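Local coordinates for protein exocyst complex component EXO70 (Saccharomyces cerevisiae, PDB 2B1E) that tethers secretory vesicles to sites of exocytosis as a subunit of the exocyst complex, in whose assembly it also plays a role, at residues 451-456 with 516-521; 487-492 with 535-540; 525-530 with 557-562. One frame throughout, in Å; residues are numbered along the deposited sequence.

How the interactions relate
All three contacts hold helix 512-537 to a partner helix: interaction 1 to helix 440-473, interaction 2 to helix 483-504 and interaction 3 to helix 552-563. Their centres lie 38, 66 and 52 Å from the centre of the elongated chain, so interaction 1 lies nearest that centre, interaction 3 next and interaction 2 farthest out. Interactions 2 and 3 are core contacts, every touching residue being buried; interaction 1 is only partly buried. No hydrogen bond crosses any of them. Interactions 1 and 3 are apolar side-chain packing, with a methionine methyl in the first and a methionine sulfur in the other, whereas interaction 2 adds aromatic rings and polar tips. Interaction 3 touches both others, through Tyr-530 and Phe-490 and through Asn-560 and Lys-519.

Interaction 1: 451-456 with 516-521; sequences RYISYM and VTLKSE
Met-456 lies across Leu-518 at about a right angle, and its chain can be followed outward. Its CB rests 3.9 Å from Leu-518 CD1. A bend about the CG-SD bond (chi3 -58°) brings the terminal methyl back onto the leucine: Met-456 CE is 3.4 Å from Leu-518 CD2, equally near Leu-518 CG and 3.6 Å from Leu-518 CD1. Two carbon pairs at the shortest of these distances indicate tight packing, and Leu-518 chi1, at -96°, departs from a staggered value. Ile-453 approaches the same isobutyl group with a methyl branch, its CG2 standing 3.8 Å from Leu-518 CD2. At the margin, Ile-453 CD1 reaches Thr-517 CG2 at 4.2 Å, while Thr-517 OG1 is bonded to Ser-513 O of its own helix. An alanine in place of Leu-518 would remove CG and both methyls, and would probably leave Met-456 CE free to turn over the gap between the helices. The local axes pass 10.6 Å apart and cross at -48°. Leu-518 also leans on Val-457, extending the seam along helix 440-473, while Met-456 reaches Leu-418, which ties the pair to helix 410-429 in this all-helical bundle.

Interaction 2: 487-492 with 535-540; sequences KEKFRK and SRYKDS
Phe-490 and Tyr-537 form the close part of this contact, and they meet ring edge to side-chain root rather than ring to ring. The evidence is that Phe-490 CE2 lies 3.7 Å from Tyr-537 CB, with CZ next at 4.0 Å, and that this CB sits near the plane of the phenylalanine ring. Phe-533 meets both rings, its plane turned about 30° from that of Phe-490 and about 75° from that of Tyr-537. The hydroxyl end of the tyrosine is approached more loosely. Lys-489 crosses it obliquely, and Lys-489 CE stays 4.1 Å from Tyr-537 OH, too far for more than a light touch. Both polar ends are satisfied elsewhere: Lys-489 NZ, carried off by a bend at chi4 (-58°), bonds to Ser-470 O, and Tyr-537 OH bonds to Asp-474 OD1. Over the centre of one tyrosine face lies Arg-536 CG.

Toward solvent the character changes to local polar bonds within residues 535-540. Ser-540 OG binds Tyr-537 O at 2.9 Å, and Ser-540 N reaches the same oxygen from the same face of its plane, so two bonds grip one carbonyl. Lys-538, whose CB points away from residues 487-492, pairs with its neighbour: its NZ stands 2.9 Å from Asp-539 OD1, above the carboxylate plane.

The contact thus joins the early turns of helix 483-504 to the last part of helix 512-537, with Val-471 of helix 440-473 packed on Tyr-537 and Ile-548 of a loop on Phe-490.

Interaction 3: 525-530 with 557-562; sequences LVMPMY and TVLNQL
Between residues 525-530 and 557-562, Val-526 and Met-527 both meet one methyl, Leu-559 CD1. In sequence order, the contact begins at the second residue of the first segment. Val-526 meets the leucine at a slant, with Val-526 CB and CG1 each 4.0 Å from Leu-559 CD1. Val-526 also touches Trp-460 of helix 440-473, the helix on which Leu-525 and Met-529 pack. Next, Met-527 passes Leu-559 in the opposite direction. Its SD comes within 3.9 Å of Leu-559 CD1, and Met-527 CG follows at 4.1 Å from the same methyl. Bends at chi2 (-46°) and chi3 (-48°) fold the methionine chain beside the leucine; it also touches Leu-555 and Thr-556, earlier on helix 552-563.

Pro-528 follows, and its nitrogen makes no bond to the preceding turn, which accounts for the kink there. The helical pattern continues beyond it, since Tyr-530 N bonds to Val-526 O at 3.0 Å.

Only 98 Å² is buried between the two segments, and the nearest CA atoms, those of Met-527 and Leu-559, are 9.1 Å apart. Phe-497 of helix 483-504 supplies a further apolar surface for Leu-559. With no hydrogen bond across, the pairing rests on apolar van der Waals contact of Val-526 CB and CG1 and of Met-527 CG and SD with one leucine methyl, consistent with a light, nondirectional contact.

Interaction 1: 451-456 with 516-521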
loop_
_atom_site.group_PDB
_atom_site.type_symbol
_atom_site.label_atom_id
_atom_site.label_comp_id
_atom_site.label_asym_id
_atom_site.label_seq_id
_atom_site.Cartn_x
_atom_site.Cartn_y
_atom_site.Cartn_z
ATOM N N ARG A 451 1.350 24.034 21.390
ATOM C CA ARG A 451 2.225 23.566 22.466
ATOM C C ARG A 451 3.534 24.340 22.428
ATOM O O ARG A 451 3.985 24.854 23.451
ATOM C CB ARG A 451 2.525 22.067 22.316
ATOM C CG ARG A 451 3.512 21.513 23.348
ATOM C CD ARG A 451 4.123 20.183 22.885
ATOM N NE ARG A 451 3.122 19.123 22.756
ATOM C CZ ARG A 451 3.366 17.925 22.235
ATOM N NH1 ARG A 451 4.582 17.632 21.788
ATOM N NH2 ARG A 451 2.402 17.010 22.176
ATOM N N TYR A 452 4.134 24.440 21.241
ATOM C CA TYR A 452 5.404 25.137 21.107
ATOM C C TYR A 452 5.264 26.654 21.069
ATOM O O TYR A 452 6.224 27.378 21.345
ATOM C CB TYR A 452 6.181 24.561 19.907
ATOM C CG TYR A 452 6.538 23.116 20.184
ATOM C CD1 TYR A 452 7.455 22.792 21.186
ATOM C CD2 TYR A 452 5.848 22.069 19.568
ATOM C CE1 TYR A 452 7.663 21.474 21.583
ATOM C CE2 TYR A 452 6.055 20.741 19.957
ATOM C CZ TYR A 452 6.959 20.452 20.968
ATOM O OH TYR A 452 7.139 19.144 21.390
ATOM N N ILE A 453 4.070 27.142 20.745
ATOM C CA ILE A 453 3.833 28.580 20.794
ATOM C C ILE A 453 3.872 28.829 22.299
ATOM O O ILE A 453 4.474 29.786 22.779
ATOM C CB ILE A 453 2.428 28.956 20.266
ATOM C CG1 ILE A 453 2.409 28.899 18.734
ATOM C CG2 ILE A 453 2.028 30.341 20.782
ATOM C CD1 ILE A 453 0.991 28.785 18.133
ATOM N N SER A 454 3.234 27.928 23.043
ATOM C CA SER A 454 3.195 28.031 24.496
ATOM C C SER A 454 4.615 28.000 25.087
ATOM O O SER A 454 4.905 28.714 26.048
ATOM C CB SER A 454 2.331 26.905 25.080
ATOM O OG SER A 454 1.892 27.254 26.383
ATOM N N TYR A 455 5.499 27.179 24.522
ATOM C CA TYR A 455 6.889 27.140 24.993
ATOM C C TYR A 455 7.493 28.551 24.880
ATOM O O TYR A 455 8.169 29.018 25.793
ATOM C CB TYR A 455 7.740 26.180 24.145
ATOM C CG TYR A 455 7.831 24.756 24.665
ATOM C CD1 TYR A 455 6.683 24.027 24.952
ATOM C CD2 TYR A 455 9.067 24.125 24.826
ATOM C CE1 TYR A 455 6.748 22.719 25.381
ATOM C CE2 TYR A 455 9.144 22.793 25.258
ATOM C CZ TYR A 455 7.975 22.103 25.535
ATOM O OH TYR A 455 8.010 20.799 25.988
ATOM N N MET A 456 7.241 29.226 23.761
ATOM C CA MET A 456 7.783 30.573 23.540
ATOM C C MET A 456 7.162 31.654 24.423
ATOM O O MET A 456 7.803 32.656 24.721
ATOM C CB MET A 456 7.630 30.996 22.062
ATOM C CG MET A 456 8.515 30.225 21.073
ATOM S SD MET A 456 8.612 30.977 19.407
ATOM C CE MET A 456 6.917 30.982 18.966
ATOM N N VAL A 516 1.845 36.773 14.247
ATOM C CA VAL A 516 0.650 37.463 14.725
ATOM C C VAL A 516 0.207 36.842 16.053
ATOM O O VAL A 516 -0.108 37.559 17.011
ATOM C CB VAL A 516 -0.491 37.353 13.693
ATOM C CG1 VAL A 516 -1.740 37.994 14.221
ATOM C CG2 VAL A 516 -0.068 38.022 12.390
ATOM N N THR A 517 0.192 35.513 16.120
ATOM C CA THR A 517 -0.219 34.829 17.349
ATOM C C THR A 517 0.736 35.144 18.492
ATOM O O THR A 517 0.306 35.421 19.615
ATOM C CB THR A 517 -0.276 33.307 17.160
ATOM O OG1 THR A 517 -1.186 32.998 16.103
ATOM C CG2 THR A 517 -0.763 32.630 18.440
ATOM N N LEU A 518 2.034 35.098 18.211
ATOM C CA LEU A 518 3.020 35.415 19.234
ATOM C C LEU A 518 2.866 36.859 19.692
ATOM O O LEU A 518 2.982 37.153 20.884
ATOM C CB LEU A 518 4.437 35.190 18.708
ATOM C CG LEU A 518 5.003 33.820 19.080
ATOM C CD1 LEU A 518 5.257 33.772 20.592
ATOM C CD2 LEU A 518 4.029 32.726 18.658
ATOM N N LYS A 519 2.619 37.761 18.746
ATOM C CA LYS A 519 2.440 39.167 19.089
ATOM C C LYS A 519 1.220 39.324 19.999
ATOM O O LYS A 519 1.289 39.985 21.025
ATOM C CB LYS A 519 2.244 40.021 17.828
ATOM C CG LYS A 519 1.744 41.452 18.112
ATOM C CD LYS A 519 1.395 42.205 16.822
ATOM C CE LYS A 519 0.846 43.608 17.106
ATOM N NZ LYS A 519 0.582 44.383 15.845
ATOM N N SER A 520 0.102 38.717 19.617
ATOM C CA SER A 520 -1.117 38.822 20.418
ATOM C C SER A 520 -0.954 38.273 21.829
ATOM O O SER A 520 -1.340 38.917 22.798
ATOM C CB SER A 520 -2.276 38.089 19.741
ATOM O OG SER A 520 -2.728 38.784 18.590
ATOM N N GLU A 521 -0.377 37.082 21.940
ATOM C CA GLU A 521 -0.207 36.441 23.236
ATOM C C GLU A 521 0.757 37.162 24.178
ATOM O O GLU A 521 0.520 37.210 25.382
ATOM C CB GLU A 521 0.229 34.988 23.046
ATOM C CG GLU A 521 -0.798 34.104 22.349
ATOM C CD GLU A 521 -2.126 34.002 23.107
ATOM O OE1 GLU A 521 -2.111 33.981 24.360
ATOM O OE2 GLU A 521 -3.189 33.921 22.451
#

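Interaction 2: 487-492 with 535-540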
loop_
_atom_site.group_PDB
_atom_site.type_symbol
_atom_site.label_atom_id
_atom_site.label_comp_id
_atom_site.label_asym_id
_atom_site.label_seq_id
_atom_site.Cartn_x
_atom_site.Cartn_y
_atom_site.Cartn_z
ATOM N N LYS A 487 9.923 51.338 44.208
ATOM C CA LYS A 487 10.826 51.494 43.072
ATOM C C LYS A 487 11.490 50.151 42.784
ATOM O O LYS A 487 11.688 49.774 41.631
ATOM C CB LYS A 487 11.902 52.544 43.355
ATOM C CG LYS A 487 11.387 53.972 43.364
ATOM C CD LYS A 487 12.532 54.977 43.378
ATOM C CE LYS A 487 13.399 54.826 44.620
ATOM N NZ LYS A 487 12.610 55.015 45.869
ATOM N N GLU A 488 11.829 49.429 43.846
ATOM C CA GLU A 488 12.457 48.133 43.691
ATOM C C GLU A 488 11.546 47.194 42.910
ATOM O O GLU A 488 12.027 46.392 42.111
ATOM C CB GLU A 488 12.782 47.526 45.053
ATOM C CG GLU A 488 13.437 46.160 44.957
ATOM C CD GLU A 488 14.822 46.213 44.332
ATOM O OE1 GLU A 488 15.307 45.153 43.874
ATOM O OE2 GLU A 488 15.432 47.307 44.308
ATOM N N LYS A 489 10.232 47.281 43.125
ATOM C CA LYS A 489 9.334 46.398 42.386
ATOM C C LYS A 489 9.390 46.718 40.897
ATOM O O LYS A 489 9.361 45.813 40.063
ATOM C CB LYS A 489 7.887 46.517 42.876
ATOM C CG LYS A 489 7.644 45.947 44.267
ATOM C CD LYS A 489 6.161 45.987 44.620
ATOM C CE LYS A 489 5.945 45.841 46.125
ATOM N NZ LYS A 489 6.532 44.583 46.664
ATOM N N PHE A 490 9.461 48.004 40.561
ATOM C CA PHE A 490 9.526 48.400 39.155
ATOM C C PHE A 490 10.874 47.992 38.574
ATOM O O PHE A 490 10.964 47.506 37.444
ATOM C CB PHE A 490 9.347 49.911 39.017
ATOM C CG PHE A 490 7.918 50.359 39.030
ATOM C CD1 PHE A 490 7.180 50.400 37.848
ATOM C CD2 PHE A 490 7.307 50.744 40.220
ATOM C CE1 PHE A 490 5.839 50.823 37.852
ATOM C CE2 PHE A 490 5.979 51.166 40.240
ATOM C CZ PHE A 490 5.241 51.207 39.057
ATOM N N ARG A 491 11.922 48.204 39.356
ATOM C CA ARG A 491 13.274 47.864 38.938
ATOM C C ARG A 491 13.359 46.393 38.530
ATOM O O ARG A 491 13.748 46.075 37.404
ATOM C CB ARG A 491 14.242 48.175 40.088
ATOM C CG ARG A 491 15.709 47.921 39.815
ATOM C CD ARG A 491 16.545 48.370 41.025
ATOM N NE ARG A 491 16.377 49.804 41.285
ATOM C CZ ARG A 491 15.895 50.324 42.411
ATOM N NH1 ARG A 491 15.525 49.541 43.416
ATOM N NH2 ARG A 491 15.766 51.637 42.526
ATOM N N LYS A 492 12.982 45.493 39.431
ATOM C CA LYS A 492 13.034 44.069 39.114
ATOM C C LYS A 492 12.227 43.753 37.855
ATOM O O LYS A 492 12.651 42.955 37.023
ATOM C CB LYS A 492 12.522 43.238 40.293
ATOM C CG LYS A 492 13.426 43.304 41.536
ATOM C CD LYS A 492 12.778 42.593 42.725
ATOM C CE LYS A 492 13.558 42.824 44.023
ATOM N NZ LYS A 492 12.880 42.220 45.214
ATOM N N SER A 535 -0.721 51.809 37.376
ATOM C CA SER A 535 -1.797 52.623 37.931
ATOM C C SER A 535 -1.867 52.508 39.455
ATOM O O SER A 535 -2.174 53.469 40.151
ATOM C CB SER A 535 -3.130 52.198 37.322
ATOM O OG SER A 535 -4.197 52.958 37.862
ATOM N N ARG A 536 -1.563 51.326 39.967
ATOM C CA ARG A 536 -1.613 51.085 41.400
ATOM C C ARG A 536 -0.522 51.837 42.169
ATOM O O ARG A 536 -0.741 52.289 43.303
ATOM C CB ARG A 536 -1.495 49.577 41.663
ATOM C CG ARG A 536 -1.629 49.164 43.130
ATOM C CD ARG A 536 -1.407 47.655 43.342
ATOM N NE ARG A 536 -2.519 46.822 42.879
ATOM C CZ ARG A 536 -2.581 46.220 41.693
ATOM N NH1 ARG A 536 -1.588 46.342 40.815
ATOM N NH2 ARG A 536 -3.644 45.485 41.383
ATOM N N TYR A 537 0.641 52.004 41.549
ATOM C CA TYR A 537 1.759 52.649 42.232
ATOM C C TYR A 537 2.333 53.954 41.684
ATOM O O TYR A 537 3.211 54.541 42.314
ATOM C CB TYR A 537 2.914 51.663 42.339
ATOM C CG TYR A 537 2.618 50.425 43.144
ATOM C CD1 TYR A 537 2.527 49.175 42.532
ATOM C CD2 TYR A 537 2.491 50.494 44.533
ATOM C CE1 TYR A 537 2.328 48.015 43.290
ATOM C CE2 TYR A 537 2.290 49.356 45.288
ATOM C CZ TYR A 537 2.214 48.122 44.672
ATOM O OH TYR A 537 2.050 46.996 45.453
ATOM N N LYS A 538 1.868 54.405 40.528
ATOM C CA LYS A 538 2.425 55.614 39.938
ATOM C C LYS A 538 2.382 56.826 40.867
ATOM O O LYS A 538 3.331 57.615 40.920
ATOM C CB LYS A 538 1.705 55.950 38.624
ATOM C CG LYS A 538 0.242 56.300 38.796
ATOM C CD LYS A 538 -0.387 56.734 37.480
ATOM C CE LYS A 538 0.117 58.112 37.046
ATOM N NZ LYS A 538 -0.411 59.200 37.926
ATOM N N ASP A 539 1.301 56.973 41.615
ATOM C CA ASP A 539 1.191 58.132 42.486
ATOM C C ASP A 539 1.934 58.029 43.808
ATOM O O ASP A 539 1.655 58.786 44.737
ATOM C CB ASP A 539 -0.281 58.476 42.721
ATOM C CG ASP A 539 -0.949 59.014 41.472
ATOM O OD1 ASP A 539 -0.281 59.777 40.744
ATOM O OD2 ASP A 539 -2.130 58.688 41.224
ATOM N N SER A 540 2.879 57.093 43.895
ATOM C CA SER A 540 3.677 56.952 45.105
ATOM C C SER A 540 4.775 58.016 45.046
ATOM O O SER A 540 5.405 58.322 46.053
ATOM C CB SER A 540 4.323 55.564 45.183
ATOM O OG SER A 540 3.349 54.534 45.200
#

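Interaction 3: 525-530 with 557-562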
loop_
_atom_site.group_PDB
_atom_site.type_symbol
_atom_site.label_atom_id
_atom_site.label_comp_id
_atom_site.label_asym_id
_atom_site.label_seq_id
_atom_site.Cartn_x
_atom_site.Cartn_y
_atom_site.Cartn_z
ATOM N N LEU A 525 -0.630 39.218 27.587
ATOM C CA LEU A 525 -0.137 38.801 28.887
ATOM C C LEU A 525 0.522 39.934 29.671
ATOM O O LEU A 525 0.244 40.139 30.850
ATOM C CB LEU A 525 0.854 37.655 28.677
ATOM C CG LEU A 525 1.371 36.807 29.832
ATOM C CD1 LEU A 525 0.214 36.195 30.610
ATOM C CD2 LEU A 525 2.255 35.713 29.242
ATOM N N VAL A 526 1.386 40.679 29.001
ATOM C CA VAL A 526 2.113 41.760 29.639
ATOM C C VAL A 526 1.386 43.093 29.858
ATOM O O VAL A 526 1.418 43.643 30.963
ATOM C CB VAL A 526 3.403 42.059 28.852
ATOM C CG1 VAL A 526 4.106 43.264 29.433
ATOM C CG2 VAL A 526 4.314 40.849 28.884
ATOM N N MET A 527 0.727 43.617 28.824
ATOM C CA MET A 527 0.111 44.930 28.971
ATOM C C MET A 527 -1.029 45.107 29.971
ATOM O O MET A 527 -1.027 46.072 30.729
ATOM C CB MET A 527 -0.281 45.486 27.600
ATOM C CG MET A 527 0.934 45.834 26.711
ATOM S SD MET A 527 2.273 46.760 27.533
ATOM C CE MET A 527 1.324 48.090 28.377
ATOM N N PRO A 528 -2.016 44.197 29.993
ATOM C CA PRO A 528 -3.074 44.428 30.983
ATOM C C PRO A 528 -2.501 44.505 32.401
ATOM O O PRO A 528 -2.881 45.377 33.180
ATOM C CB PRO A 528 -3.999 43.224 30.784
ATOM C CG PRO A 528 -3.884 42.970 29.295
ATOM C CD PRO A 528 -2.379 43.105 29.069
ATOM N N MET A 529 -1.572 43.610 32.724
ATOM C CA MET A 529 -0.975 43.607 34.053
ATOM C C MET A 529 -0.137 44.847 34.350
ATOM O O MET A 529 -0.241 45.421 35.431
ATOM C CB MET A 529 -0.104 42.365 34.268
ATOM C CG MET A 529 0.384 42.250 35.704
ATOM S SD MET A 529 1.319 40.765 36.037
ATOM C CE MET A 529 -0.049 39.508 35.964
ATOM N N TYR A 530 0.707 45.254 33.408
ATOM C CA TYR A 530 1.533 46.428 33.650
ATOM C C TYR A 530 0.711 47.699 33.851
ATOM O O TYR A 530 1.063 48.542 34.679
ATOM C CB TYR A 530 2.551 46.646 32.519
ATOM C CG TYR A 530 3.580 47.685 32.897
ATOM C CD1 TYR A 530 4.542 47.414 33.873
ATOM C CD2 TYR A 530 3.533 48.969 32.355
ATOM C CE1 TYR A 530 5.427 48.399 34.309
ATOM C CE2 TYR A 530 4.410 49.966 32.782
ATOM C CZ TYR A 530 5.350 49.673 33.764
ATOM O OH TYR A 530 6.176 50.658 34.235
ATOM N N THR A 557 5.131 50.554 23.179
ATOM C CA THR A 557 5.961 50.824 22.008
ATOM C C THR A 557 7.080 49.803 21.858
ATOM O O THR A 557 7.350 49.323 20.752
ATOM C CB THR A 557 6.550 52.255 22.078
ATOM O OG1 THR A 557 5.474 53.193 22.175
ATOM C CG2 THR A 557 7.370 52.577 20.828
ATOM N N VAL A 558 7.728 49.463 22.970
ATOM C CA VAL A 558 8.806 48.483 22.946
ATOM C C VAL A 558 8.270 47.159 22.430
ATOM O O VAL A 558 8.832 46.558 21.517
ATOM C CB VAL A 558 9.389 48.264 24.351
ATOM C CG1 VAL A 558 10.362 47.101 24.336
ATOM C CG2 VAL A 558 10.071 49.527 24.815
ATOM N N LEU A 559 7.173 46.703 23.020
ATOM C CA LEU A 559 6.581 45.446 22.605
ATOM C C LEU A 559 6.140 45.439 21.152
ATOM O O LEU A 559 6.333 44.447 20.461
ATOM C CB LEU A 559 5.390 45.093 23.495
ATOM C CG LEU A 559 5.734 44.562 24.886
ATOM C CD1 LEU A 559 4.443 44.116 25.565
ATOM C CD2 LEU A 559 6.713 43.390 24.773
ATOM N N ASN A 560 5.528 46.526 20.688
ATOM C CA ASN A 560 5.077 46.577 19.301
ATOM C C ASN A 560 6.261 46.454 18.347
ATOM O O ASN A 560 6.168 45.803 17.310
ATOM C CB ASN A 560 4.326 47.886 19.005
ATOM C CG ASN A 560 2.915 47.904 19.577
ATOM O OD1 ASN A 560 2.175 46.918 19.489
ATOM N ND2 ASN A 560 2.526 49.042 20.142
ATOM N N GLN A 561 7.376 47.083 18.694
ATOM C CA GLN A 561 8.562 47.020 17.843
ATOM C C GLN A 561 9.163 45.626 17.872
ATOM O O GLN A 561 9.689 45.143 16.874
ATOM C CB GLN A 561 9.603 48.045 18.294
ATOM C CG GLN A 561 9.249 49.484 17.954
ATOM C CD GLN A 561 10.290 50.473 18.456
ATOM O OE1 GLN A 561 10.412 50.709 19.661
ATOM N NE2 GLN A 561 11.054 51.051 17.530
ATOM N N LEU A 562 9.076 44.977 19.024
ATOM C CA LEU A 562 9.602 43.633 19.178
ATOM C C LEU A 562 8.815 42.616 18.359
ATOM O O LEU A 562 9.399 41.753 17.705
ATOM C CB LEU A 562 9.563 43.225 20.648
ATOM C CG LEU A 562 9.818 41.745 20.934
ATOM C CD1 LEU A 562 11.243 41.382 20.516
ATOM C CD2 LEU A 562 9.591 41.472 22.417
#